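Local coordinates for protein sulfoquinovosidase (Escherichia coli, PDB 5AEG) that hydrolyses sulfoquinovosyl diacylglycerides and simple sulfoquinovosides, releasing sulfoquinovose for degradation by sulfoglycolysis, at residues Lys270-Met275 with Lys321-Glu326; Pro314-Arg319 with Ile395-Gly400; Ile81-Gly86 with Ala91-Ser96. All blocks are in the same frame, centred on the assembly; numbering follows the deposited sequence.

How the contacts relate
Contacts 1 and 2 both draw on helix 316-325 of the family 31 TIM-barrel domain, and their centres are 13 Å apart. They meet directly where CZ3 of Trp323 packs against CD1 of Leu316 at 4.1 Å. Contact 2 is the nearer to the substrate site: the side chain of Leu316 is about 11 Å from that of Gln288, which binds the sulfolipid. A bound calcium ion lies about 12 Å from the same leucine side chain. Contact 1 and contact 3 lie away from the catalytic and substrate-binding residues. Contact 3 is a hairpin in the galactose mutarotase-like domain across the chain's centre, about 65 Å from contact 1 and 59 Å from contact 2 between centres.

Contact 1 of 3, residues Lys270-Met275 with Lys321-Glu326; sequences KKLDTM and KQWNQE
Leu272 and Trp323 join helix 265-277 to helix 316-325, consecutive helices in the outer layer of the TIM barrel. The helices stay well apart here: the closest pair of CA atoms, Leu272 and Trp323, is separated by 9.6 Å, and only 83 Å² of surface is buried between the segments. One methyl therefore does most of the bridging. The bond from CA to CB of Leu272 is directed toward the partner helix, and CB lies 5.2 Å from NE1 of Trp323. With CG anti to the backbone N (chi1 171°), the chain extends toward the indole, although CG is still 4.9 Å from that NE1. Of the two methyls, CD1 stays farther from the indole, whereas CD2 reaches the pyrrole part of the ring, 3.6 Å from CD1 of Trp323 and equally close to NE1. Its approach is oblique, the two side chains sliding past each other in opposite directions. Behind them, Ile285 of the barrel strand 282-286 touches both residues, which marks this as the buried seam between helix layer and sheet. The indole N-H is engaged by Gln269, whose amide N also binds Asp273. On the outer side, Asp273 OD1 and Glu326 OE1 are 5.6 Å apart, and Arg276 forms salt bridges with both, which probably offsets their like charges. That same Glu326 OE1 lies 4.4 Å from CD2 of Leu272.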
loop_
_atom_site.group_PDB
_atom_site.type_symbol
_atom_site.label_atom_id
_atom_site.label_comp_id
_atom_site.label_asym_id
_atom_site.label_seq_id
_atom_site.Cartn_x
_atom_site.Cartn_y
_atom_site.Cartn_z
ATOM N N LYS A 270 -31.817 3.995 -6.247
ATOM C CA LYS A 270 -32.647 2.945 -5.642
ATOM C C LYS A 270 -31.896 2.249 -4.523
ATOM O O LYS A 270 -32.456 1.898 -3.497
ATOM C CB LYS A 270 -33.068 1.861 -6.641
ATOM C CG LYS A 270 -34.273 2.292 -7.517
ATOM C CD LYS A 270 -35.062 1.108 -8.124
ATOM C CE LYS A 270 -36.131 0.489 -7.186
ATOM N NZ LYS A 270 -35.626 -0.553 -6.218
ATOM N N LYS A 271 -30.631 1.984 -4.785
ATOM C CA LYS A 271 -29.815 1.274 -3.789
ATOM C C LYS A 271 -29.530 2.156 -2.585
ATOM O O LYS A 271 -29.652 1.661 -1.462
ATOM C CB LYS A 271 -28.540 0.689 -4.393
ATOM C CG LYS A 271 -28.809 -0.435 -5.336
ATOM C CD LYS A 271 -27.484 -1.018 -5.803
ATOM C CE LYS A 271 -27.602 -1.996 -6.956
ATOM N NZ LYS A 271 -28.320 -3.184 -6.502
ATOM N N LEU A 272 -29.242 3.432 -2.789
ATOM C CA LEU A 272 -29.070 4.379 -1.703
ATOM C C LEU A 272 -30.294 4.382 -0.799
ATOM O O LEU A 272 -30.196 4.387 0.462
ATOM C CB LEU A 272 -28.797 5.812 -2.200
ATOM C CG LEU A 272 -28.809 6.943 -1.167
ATOM C CD1 LEU A 272 -27.629 6.733 -0.196
ATOM C CD2 LEU A 272 -28.777 8.326 -1.806
ATOM N N ASP A 273 -31.461 4.433 -1.432
ATOM C CA ASP A 273 -32.693 4.509 -0.662
ATOM C C ASP A 273 -33.000 3.267 0.097
ATOM O O ASP A 273 -33.465 3.400 1.219
ATOM C CB ASP A 273 -33.905 4.889 -1.560
ATOM C CG ASP A 273 -33.861 6.339 -2.010
ATOM O OD1 ASP A 273 -33.390 7.207 -1.273
ATOM O OD2 ASP A 273 -34.374 6.669 -3.092
ATOM N N THR A 274 -32.860 2.094 -0.523
ATOM C CA THR A 274 -33.054 0.836 0.139
ATOM C C THR A 274 -32.192 0.696 1.422
ATOM O O THR A 274 -32.683 0.222 2.468
ATOM C CB THR A 274 -32.693 -0.303 -0.818
ATOM O OG1 THR A 274 -33.611 -0.284 -1.910
ATOM C CG2 THR A 274 -32.684 -1.662 -0.140
ATOM N N MET A 275 -30.928 1.091 1.304
ATOM C CA MET A 275 -30.009 0.996 2.471
ATOM C C MET A 275 -30.384 2.008 3.548
ATOM O O MET A 275 -30.474 1.630 4.736
ATOM C CB MET A 275 -28.573 1.192 2.029
ATOM C CG MET A 275 -28.095 0.054 1.094
ATOM S SD MET A 275 -28.228 -1.629 1.645
ATOM C CE MET A 275 -26.686 -1.811 2.572
ATOM N N LYS A 321 -25.701 17.273 -6.199
ATOM C CA LYS A 321 -26.128 18.353 -5.263
ATOM C C LYS A 321 -27.184 17.883 -4.309
ATOM O O LYS A 321 -27.079 18.092 -3.101
ATOM C CB LYS A 321 -26.577 19.607 -6.026
ATOM C CG LYS A 321 -25.493 20.229 -6.902
ATOM C CD LYS A 321 -24.439 20.972 -6.093
ATOM C CE LYS A 321 -23.221 21.449 -6.915
ATOM N NZ LYS A 321 -22.048 20.469 -6.945
ATOM N N GLN A 322 -28.167 17.188 -4.832
ATOM C CA GLN A 322 -29.216 16.650 -4.020
ATOM C C GLN A 322 -28.649 15.660 -2.963
ATOM O O GLN A 322 -28.960 15.705 -1.745
ATOM C CB GLN A 322 -30.237 16.001 -4.942
ATOM C CG GLN A 322 -31.345 15.222 -4.236
ATOM C CD GLN A 322 -32.328 14.553 -5.203
ATOM O OE1 GLN A 322 -32.678 15.150 -6.242
ATOM N NE2 GLN A 322 -32.788 13.300 -4.868
ATOM N N TRP A 323 -27.767 14.772 -3.422
ATOM C CA TRP A 323 -27.184 13.809 -2.465
ATOM C C TRP A 323 -26.385 14.524 -1.385
ATOM O O TRP A 323 -26.479 14.179 -0.185
ATOM C CB TRP A 323 -26.308 12.732 -3.238
ATOM C CG TRP A 323 -27.102 11.712 -4.036
ATOM C CD1 TRP A 323 -28.350 11.303 -3.823
ATOM C CD2 TRP A 323 -26.634 10.978 -5.191
ATOM N NE1 TRP A 323 -28.714 10.341 -4.741
ATOM C CE2 TRP A 323 -27.681 10.149 -5.606
ATOM C CE3 TRP A 323 -25.432 10.965 -5.908
ATOM C CZ2 TRP A 323 -27.554 9.261 -6.659
ATOM C CZ3 TRP A 323 -25.335 10.102 -7.014
ATOM C CH2 TRP A 323 -26.387 9.276 -7.366
ATOM N N ASN A 324 -25.611 15.525 -1.785
ATOM C CA ASN A 324 -24.800 16.263 -0.828
ATOM C C ASN A 324 -25.724 16.903 0.232
ATOM O O ASN A 324 -25.494 16.776 1.433
ATOM C CB ASN A 324 -23.969 17.319 -1.504
ATOM C CG ASN A 324 -22.862 16.773 -2.328
ATOM O OD1 ASN A 324 -22.512 15.523 -2.380
ATOM N ND2 ASN A 324 -22.262 17.673 -2.984
ATOM N N GLN A 325 -26.827 17.503 -0.209
ATOM C CA GLN A 325 -27.863 17.985 0.761
ATOM C C GLN A 325 -28.337 17.008 1.755
ATOM O O GLN A 325 -28.686 17.418 2.857
ATOM C CB GLN A 325 -29.085 18.578 0.059
ATOM C CG GLN A 325 -28.787 20.018 -0.388
ATOM C CD GLN A 325 -29.726 20.492 -1.509
ATOM O OE1 GLN A 325 -30.863 20.017 -1.618
ATOM N NE2 GLN A 325 -29.263 21.445 -2.331
ATOM N N GLU A 326 -28.372 15.728 1.397
ATOM C CA GLU A 326 -28.774 14.650 2.301
ATOM C C GLU A 326 -27.587 13.961 3.018
ATOM O O GLU A 326 -27.748 12.860 3.564
ATOM C CB GLU A 326 -29.503 13.603 1.472
ATOM C CG GLU A 326 -30.734 14.140 0.754
ATOM C CD GLU A 326 -31.307 13.155 -0.252
ATOM O OE1 GLU A 326 -30.654 12.104 -0.598
ATOM O OE2 GLU A 326 -32.406 13.481 -0.753
#

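Contact 2 of 3, residues Pro314-Arg319 with Ile395-Gly400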
loop_
_atom_site.group_PDB
_atom_site.type_symbol
_atom_site.label_atom_id
_atom_site.label_comp_id
_atom_site.label_asym_id
_atom_site.label_seq_id
_atom_site.Cartn_x
_atom_site.Cartn_y
_atom_site.Cartn_z
ATOM N N PRO A 314 -27.237 9.879 -16.425
ATOM C CA PRO A 314 -28.053 11.089 -16.628
ATOM C C PRO A 314 -28.341 11.870 -15.345
ATOM O O PRO A 314 -28.642 11.241 -14.273
ATOM C CB PRO A 314 -29.338 10.548 -17.253
ATOM C CG PRO A 314 -29.465 9.123 -16.782
ATOM C CD PRO A 314 -27.985 8.621 -16.700
ATOM N N GLN A 315 -28.196 13.195 -15.467
ATOM C CA GLN A 315 -28.574 14.197 -14.421
ATOM C C GLN A 315 -27.626 14.096 -13.200
ATOM O O GLN A 315 -27.960 14.526 -12.123
ATOM C CB GLN A 315 -30.056 14.064 -13.968
ATOM C CG GLN A 315 -31.093 13.989 -15.085
ATOM C CD GLN A 315 -32.514 14.074 -14.568
ATOM O OE1 GLN A 315 -33.166 13.067 -14.238
ATOM N NE2 GLN A 315 -32.989 15.278 -14.440
ATOM N N LEU A 316 -26.416 13.536 -13.389
ATOM C CA LEU A 316 -25.560 13.321 -12.244
ATOM C C LEU A 316 -25.125 14.666 -11.644
ATOM O O LEU A 316 -24.981 14.771 -10.465
ATOM C CB LEU A 316 -24.328 12.505 -12.686
ATOM C CG LEU A 316 -23.240 12.305 -11.586
ATOM C CD1 LEU A 316 -23.848 11.483 -10.533
ATOM C CD2 LEU A 316 -21.996 11.690 -12.223
ATOM N N ASP A 317 -24.944 15.696 -12.478
ATOM C CA ASP A 317 -24.486 17.022 -12.000
ATOM C C ASP A 317 -25.460 17.579 -10.985
ATOM O O ASP A 317 -25.035 18.007 -9.903
ATOM C CB ASP A 317 -24.206 18.005 -13.142
ATOM C CG ASP A 317 -25.339 18.126 -14.143
ATOM O OD1 ASP A 317 -26.412 17.406 -14.081
ATOM O OD2 ASP A 317 -25.106 18.967 -15.005
ATOM N N SER A 318 -26.756 17.469 -11.274
ATOM C CA SER A 318 -27.745 17.939 -10.298
ATOM C C SER A 318 -27.985 16.910 -9.179
ATOM O O SER A 318 -28.269 17.316 -8.031
ATOM C CB SER A 318 -29.083 18.308 -10.945
ATOM O OG SER A 318 -29.627 17.196 -11.638
ATOM N N ARG A 319 -27.915 15.616 -9.505
ATOM C CA ARG A 319 -28.102 14.593 -8.482
ATOM C C ARG A 319 -27.043 14.679 -7.373
ATOM O O ARG A 319 -27.399 14.408 -6.217
ATOM C CB ARG A 319 -28.220 13.144 -9.037
ATOM C CG ARG A 319 -28.866 12.151 -8.084
ATOM C CD ARG A 319 -30.273 12.590 -7.596
ATOM N NE ARG A 319 -31.164 12.616 -8.737
ATOM C CZ ARG A 319 -31.773 11.541 -9.225
ATOM N NH1 ARG A 319 -31.657 10.350 -8.659
ATOM N NH2 ARG A 319 -32.462 11.631 -10.357
ATOM N N ILE A 395 -13.351 17.444 -9.635
ATOM C CA ILE A 395 -13.553 18.359 -8.494
ATOM C C ILE A 395 -14.659 19.364 -8.782
ATOM O O ILE A 395 -15.551 19.534 -7.966
ATOM C CB ILE A 395 -12.256 19.140 -8.101
ATOM C CG1 ILE A 395 -11.185 18.126 -7.594
ATOM C CG2 ILE A 395 -12.583 20.146 -7.010
ATOM C CD1 ILE A 395 -9.762 18.618 -7.358
ATOM N N GLU A 396 -14.604 20.005 -9.948
ATOM C CA GLU A 396 -15.655 20.952 -10.333
ATOM C C GLU A 396 -16.997 20.310 -10.568
ATOM O O GLU A 396 -17.959 20.975 -10.391
ATOM C CB GLU A 396 -15.206 21.855 -11.503
ATOM C CG GLU A 396 -14.262 22.921 -10.987
ATOM C CD GLU A 396 -13.724 23.851 -12.075
ATOM O OE1 GLU A 396 -14.357 23.987 -13.162
ATOM O OE2 GLU A 396 -12.644 24.434 -11.828
ATOM N N LEU A 397 -17.068 19.010 -10.912
ATOM C CA LEU A 397 -18.314 18.318 -11.015
ATOM C C LEU A 397 -18.951 18.153 -9.636
ATOM O O LEU A 397 -20.146 17.903 -9.517
ATOM C CB LEU A 397 -18.089 16.982 -11.693
ATOM C CG LEU A 397 -19.274 16.005 -11.889
ATOM C CD1 LEU A 397 -20.300 16.484 -12.869
ATOM C CD2 LEU A 397 -18.773 14.673 -12.353
ATOM N N GLY A 398 -18.163 18.310 -8.566
ATOM C CA GLY A 398 -18.740 18.079 -7.223
ATOM C C GLY A 398 -18.374 16.730 -6.570
ATOM O O GLY A 398 -18.894 16.384 -5.507
ATOM N N CYS A 399 -17.436 16.016 -7.156
ATOM C CA CYS A 399 -16.975 14.741 -6.554
ATOM C C CYS A 399 -16.361 14.989 -5.215
ATOM O O CYS A 399 -15.489 15.869 -5.035
ATOM C CB CYS A 399 -15.987 14.027 -7.461
ATOM S SG CYS A 399 -16.657 13.425 -8.993
ATOM N N GLY A 400 -16.750 14.149 -4.255
ATOM C CA GLY A 400 -16.113 14.149 -2.947
ATOM C C GLY A 400 -14.827 13.297 -2.771
ATOM O O GLY A 400 -14.190 13.338 -1.725
HETATM O O HOH W 1 -22.699 18.920 -9.118
#
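Leu397 meets two consecutive residues at the start of helix 316-325, one with each methyl. Its CD2 faces CD2 of Leu316 at 4.4 Å, while its CD1 lies 4.2 Å from CB of Asp317. This is the more closely packed side: Leu316 is buried, Trp308 touches all three residues, and Leu397 also reaches Ile320 one turn further along the helix. Even so, only 108 Å² is covered between the segments. Within the TIM barrel, the contact sets the first turn of one outer helix against the bend that leads from helix 380-395 into barrel strand 401-404. That bend is a Schellman motif, in which Gly398 has a phi of 102°, and its N bonds to Ile395 O at 2.9 Å. The backbones make no direct hydrogen bond; a water bridges them, donating to Asp317 O at 2.6 Å and to Leu397 O at 2.8 Å. On the partly exposed side, the carboxylate of Asp317 turns away from Leu397, its CG set between backbone N and carbonyl carbon (chi1 51°). There OD1 accepts the N-H of Ser318 at 2.8 Å, from above the carboxylate plane, in a bent bond with an N-H...O angle of only 131°.

Contact 3 of 3, residues Ile81-Gly86 with Ala91-Ser96; sequences IHFSRG and ATLNIS
Ile81 and Leu93 exchange two backbone hydrogen bonds, Ile81 N to Leu93 O at 2.8 Å and Leu93 N to Ile81 O at 2.9 Å; the first is nearly straight, with 171° at the hydrogen. Phe83 and Ala91 form the next hydrogen-bonded pair, Phe83 N to Ala91 O and Ala91 N to Phe83 O both measuring 2.8 Å. Between them, His82 and Thr92 are a non-hydrogen-bonded pair, and Thr92 CA lends a CA-H...O contact to Ile81 O at 3.3 Å. This alternation marks antiparallel pairing, here of the two strands of a hairpin in the galactose mutarotase-like domain, their directions 156° apart. On the more exposed face, His82 and Thr92 run side by side, CG2 of Thr92 lying 3.9 Å from ND1 of His82. The other face is apolar. Phe83 holds CG anti to its carbonyl carbon (chi1 -71°), which lays the ring alongside Leu93, whose CB meets the ring edge 3.8 Å from CE2. CG2 of Ile81, two residues back on the same strand, lies over one face, offset toward the rim. Further along, the CD1 methyls of Ile81 and Ile95 meet at 3.9 Å, and Phe11 and Phe20 cover this layer. The chemistry thus divides: four backbone bonds fix the register, a water is held between ND1 of His82 and the carbonyl of Ala91, and the Phe83 face forms hydrophobic core.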
loop_
_atom_site.group_PDB
_atom_site.type_symbol
_atom_site.label_atom_id
_atom_site.label_comp_id
_atom_site.label_asym_id
_atom_site.label_seq_id
_atom_site.Cartn_x
_atom_site.Cartn_y
_atom_site.Cartn_z
ATOM N N ILE A 81 35.556 5.596 2.410
ATOM C CA ILE A 81 36.139 4.282 2.161
ATOM C C ILE A 81 36.295 4.026 0.664
ATOM O O ILE A 81 35.323 4.117 -0.118
ATOM C CB ILE A 81 35.340 3.175 2.835
ATOM C CG1 ILE A 81 35.091 3.579 4.279
ATOM C CG2 ILE A 81 36.090 1.901 2.761
ATOM C CD1 ILE A 81 34.402 2.555 5.133
ATOM N N HIS A 82 37.546 3.800 0.274
ATOM C CA HIS A 82 37.866 3.337 -1.077
ATOM C C HIS A 82 37.867 1.838 -1.101
ATOM O O HIS A 82 38.752 1.201 -0.530
ATOM C CB HIS A 82 39.205 3.846 -1.542
ATOM C CG HIS A 82 39.264 5.317 -1.696
ATOM N ND1 HIS A 82 39.023 5.943 -2.900
ATOM C CD2 HIS A 82 39.589 6.296 -0.811
ATOM C CE1 HIS A 82 39.155 7.251 -2.744
ATOM N NE2 HIS A 82 39.507 7.488 -1.489
ATOM N N PHE A 83 36.861 1.238 -1.744
ATOM C CA PHE A 83 36.892 -0.240 -1.875
ATOM C C PHE A 83 37.468 -0.615 -3.245
ATOM O O PHE A 83 37.197 0.047 -4.237
ATOM C CB PHE A 83 35.447 -0.855 -1.810
ATOM C CG PHE A 83 34.819 -0.807 -0.464
ATOM C CD1 PHE A 83 35.015 -1.792 0.427
ATOM C CD2 PHE A 83 33.991 0.233 -0.137
ATOM C CE1 PHE A 83 34.413 -1.788 1.669
ATOM C CE2 PHE A 83 33.345 0.247 1.080
ATOM C CZ PHE A 83 33.569 -0.724 1.982
ATOM N N SER A 84 38.161 -1.741 -3.311
ATOM C CA SER A 84 38.714 -2.083 -4.532
ATOM C C SER A 84 39.016 -3.564 -4.565
ATOM O O SER A 84 38.943 -4.305 -3.571
ATOM C CB SER A 84 39.984 -1.215 -4.819
ATOM O OG SER A 84 40.974 -1.662 -3.925
ATOM N N ARG A 85 39.285 -4.025 -5.772
ATOM C CA ARG A 85 39.769 -5.392 -5.991
ATOM C C ARG A 85 40.821 -5.338 -7.151
ATOM O O ARG A 85 40.573 -4.763 -8.201
ATOM C CB ARG A 85 38.641 -6.307 -6.425
ATOM C CG ARG A 85 39.057 -7.743 -6.598
ATOM C CD ARG A 85 39.395 -8.314 -5.267
ATOM N NE ARG A 85 39.686 -9.731 -5.427
ATOM C CZ ARG A 85 38.778 -10.709 -5.416
ATOM N NH1 ARG A 85 37.456 -10.462 -5.240
ATOM N NH2 ARG A 85 39.206 -11.954 -5.580
ATOM N N GLY A 86 42.019 -5.835 -6.896
ATOM C CA GLY A 86 43.125 -5.706 -7.916
ATOM C C GLY A 86 43.450 -4.286 -8.186
ATOM O O GLY A 86 43.410 -3.439 -7.274
ATOM N N ALA A 91 35.077 1.045 -5.851
ATOM C CA ALA A 91 33.906 1.877 -5.549
ATOM C C ALA A 91 34.213 2.755 -4.326
ATOM O O ALA A 91 35.042 2.380 -3.528
ATOM C CB ALA A 91 32.707 0.954 -5.209
ATOM N N THR A 92 33.483 3.822 -4.130
ATOM C CA THR A 92 33.681 4.665 -2.918
ATOM C C THR A 92 32.414 4.688 -2.071
ATOM O O THR A 92 31.298 4.696 -2.606
ATOM C CB THR A 92 34.015 6.122 -3.224
ATOM O OG1 THR A 92 32.995 6.609 -4.026
ATOM C CG2 THR A 92 35.326 6.252 -4.021
ATOM N N LEU A 93 32.598 4.659 -0.767
ATOM C CA LEU A 93 31.499 4.775 0.190
ATOM C C LEU A 93 31.798 5.929 1.096
ATOM O O LEU A 93 32.824 5.914 1.807
ATOM C CB LEU A 93 31.373 3.487 1.004
ATOM C CG LEU A 93 30.368 3.550 2.178
ATOM C CD1 LEU A 93 28.957 3.726 1.609
ATOM C CD2 LEU A 93 30.475 2.368 3.083
ATOM N N ASN A 94 30.990 6.966 1.013
ATOM C CA ASN A 94 31.036 8.055 1.929
ATOM C C ASN A 94 30.075 7.825 3.095
ATOM O O ASN A 94 28.877 7.490 2.881
ATOM C CB ASN A 94 30.683 9.362 1.228
ATOM C CG ASN A 94 31.641 10.455 1.605
ATOM O OD1 ASN A 94 32.630 10.647 0.896
ATOM N ND2 ASN A 94 31.429 11.103 2.776
ATOM N N ILE A 95 30.577 8.074 4.294
ATOM C CA ILE A 95 29.860 7.895 5.557
ATOM C C ILE A 95 29.856 9.241 6.249
ATOM O O ILE A 95 30.944 9.894 6.449
ATOM C CB ILE A 95 30.551 6.901 6.441
ATOM C CG1 ILE A 95 30.663 5.570 5.749
ATOM C CG2 ILE A 95 29.850 6.717 7.817
ATOM C CD1 ILE A 95 31.418 4.537 6.587
ATOM N N SER A 96 28.642 9.681 6.579
ATOM C CA SER A 96 28.418 11.005 7.155
ATOM C C SER A 96 27.127 11.025 7.994
ATOM O O SER A 96 26.356 10.046 7.953
ATOM C CB SER A 96 28.482 12.079 6.096
ATOM O OG SER A 96 27.319 12.275 5.308
HETATM O O HOH W 2 38.010 3.431 -4.488
#